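Local coordinates for protein mandelate racemase/muconate lactonizing enzyme (Polaromonas sp., PDB 2OG9) that probably catalyses a racemase-type reaction on a hydroxy acid such as mandelate, as an enolase-superfamily enzyme with a TIM barrel, at residues Arg146-Cys151 with Asp352-Val357. Residues are numbered along the deposited sequence; the frame is centred on the assembly and turned at random.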
# COMPACT_ATOMS: atom_id res chain seq x y z
N ARG A 146 -21.55 -7.95 30.88
CA ARG A 146 -22.11 -9.23 31.32
C ARG A 146 -21.78 -9.49 32.79
O ARG A 146 -20.79 -8.98 33.31
CB ARG A 146 -21.55 -10.35 30.45
CG ARG A 146 -20.01 -10.47 30.48
CD ARG A 146 -19.49 -11.34 29.33
NE ARG A 146 -19.80 -10.75 28.03
CZ ARG A 146 -19.12 -9.75 27.47
NH1 ARG A 146 -18.07 -9.22 28.09
NH2 ARG A 146 -19.51 -9.25 26.30
N ASP A 147 -22.60 -10.31 33.44
CA ASP A 147 -22.36 -10.63 34.84
C ASP A 147 -21.66 -11.98 35.02
O ASP A 147 -21.39 -12.40 36.14
CB ASP A 147 -23.67 -10.59 35.62
CG ASP A 147 -24.29 -9.20 35.62
OD1 ASP A 147 -23.54 -8.22 35.79
OD2 ASP A 147 -25.53 -9.09 35.46
N SER A 148 -21.37 -12.65 33.91
CA SER A 148 -20.67 -13.94 33.95
C SER A 148 -19.94 -14.08 32.61
O SER A 148 -20.39 -13.53 31.61
CB SER A 148 -21.65 -15.09 34.15
OG SER A 148 -22.50 -15.26 33.03
N VAL A 149 -18.84 -14.82 32.61
CA VAL A 149 -18.02 -14.99 31.41
C VAL A 149 -17.79 -16.46 31.03
O VAL A 149 -17.55 -17.30 31.89
CB VAL A 149 -16.63 -14.33 31.63
CG1 VAL A 149 -15.76 -14.50 30.40
CG2 VAL A 149 -16.82 -12.84 31.95
N ARG A 150 -17.86 -16.76 29.73
CA ARG A 150 -17.64 -18.13 29.27
C ARG A 150 -16.29 -18.59 29.79
O ARG A 150 -15.32 -17.84 29.75
CB ARG A 150 -17.65 -18.21 27.74
CG ARG A 150 -18.91 -17.69 27.07
CD ARG A 150 -19.04 -18.21 25.64
NE ARG A 150 -19.36 -19.64 25.61
CZ ARG A 150 -19.66 -20.33 24.51
NH1 ARG A 150 -19.69 -19.72 23.33
NH2 ARG A 150 -19.96 -21.62 24.58
N CYS A 151 -16.21 -19.82 30.30
CA CYS A 151 -14.95 -20.32 30.82
C CYS A 151 -14.64 -21.71 30.26
O CYS A 151 -15.53 -22.41 29.76
CB CYS A 151 -14.98 -20.39 32.35
SG CYS A 151 -16.15 -21.58 33.06
N ASP A 352 -23.05 -23.49 34.81
CA ASP A 352 -23.60 -23.52 33.47
C ASP A 352 -22.64 -23.05 32.38
O ASP A 352 -23.05 -22.35 31.45
CB ASP A 352 -24.90 -22.70 33.43
CG ASP A 352 -25.96 -23.26 34.36
OD1 ASP A 352 -26.14 -24.50 34.36
OD2 ASP A 352 -26.60 -22.48 35.09
N GLY A 353 -21.38 -23.43 32.50
CA GLY A 353 -20.38 -23.07 31.51
C GLY A 353 -19.78 -21.67 31.58
O GLY A 353 -19.02 -21.28 30.69
N ARG A 354 -20.08 -20.93 32.64
CA ARG A 354 -19.56 -19.58 32.78
C ARG A 354 -19.07 -19.31 34.21
O ARG A 354 -19.58 -19.90 35.17
CB ARG A 354 -20.65 -18.55 32.43
CG ARG A 354 -21.36 -18.80 31.10
CD ARG A 354 -22.53 -17.83 30.89
NE ARG A 354 -22.12 -16.46 30.58
CZ ARG A 354 -21.81 -16.03 29.36
NH1 ARG A 354 -21.88 -16.85 28.33
NH2 ARG A 354 -21.45 -14.76 29.17
N MSE A 355 -18.08 -18.43 34.36
CA MSE A 355 -17.62 -18.10 35.70
C MSE A 355 -18.28 -16.78 36.06
O MSE A 355 -18.36 -15.87 35.23
CB MSE A 355 -16.09 -17.99 35.78
CG MSE A 355 -15.43 -16.98 34.86
SE MSE A 355 -13.55 -16.75 35.36
CE MSE A 355 -12.90 -18.56 35.01
N LEU A 356 -18.77 -16.68 37.29
CA LEU A 356 -19.45 -15.48 37.74
C LEU A 356 -18.46 -14.36 38.04
O LEU A 356 -17.39 -14.59 38.61
CB LEU A 356 -20.27 -15.76 39.01
CG LEU A 356 -21.34 -16.85 38.96
CD1 LEU A 356 -22.07 -16.91 40.30
CD2 LEU A 356 -22.32 -16.57 37.83
N VAL A 357 -18.81 -13.15 37.63
CA VAL A 357 -17.96 -12.01 37.90
C VAL A 357 -18.21 -11.66 39.36
O VAL A 357 -19.36 -11.48 39.76
CB VAL A 357 -18.35 -10.82 37.01
CG1 VAL A 357 -17.53 -9.60 37.39
CG2 VAL A 357 -18.15 -11.17 35.55
O HOH W 1 -21.65 -11.17 38.64
O HOH W 2 -19.96 -21.20 28.13
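Arg354 lays its guanidinium across the backbone of the strand 148-151 and grips Ser148 with two nitrogens. NE meets OG of Ser148 at 2.8 Å, nearly in the guanidinium plane, while NH2 reaches O of the same residue at 2.9 Å from above the carbonyl plane. The serine hydroxyl is held between its own backbone N and carbonyl carbon (chi1 68°), which presents OG to NE. The arginine chain bends at chi3 (73°), which places NE near the serine hydroxyl; N of Arg150 lies over the centre of one guanidinium face, and CG of Arg150 packs 3.3 Å from NH1. The like-charged Arg146 lies close by, its NE 4.5 Å from NH2 of Arg354, and Glu331 forms salt bridges with both arginines, probably offsetting their repulsion. In this enolase-superfamily fold the contact joins antiparallel strands 148-152 and 354-356 within a small mixed sheet in which strand 148-152 also pairs, in parallel, with strand 333-335. Val149 and Met355, a selenomethionine, form a hydrogen-bonded pair, N of Met355 reaching O of Val149 at 2.8 Å. Their side chains share the face turned to Val334, and CE of Met355 touches CB of Cys151 at 3.8 Å. An alanine in place of Arg354 would probably leave OG and O of Ser148 without these donors and Glu331 without this salt-bridge partner. A water joins O of Gly353 to NE of Arg150.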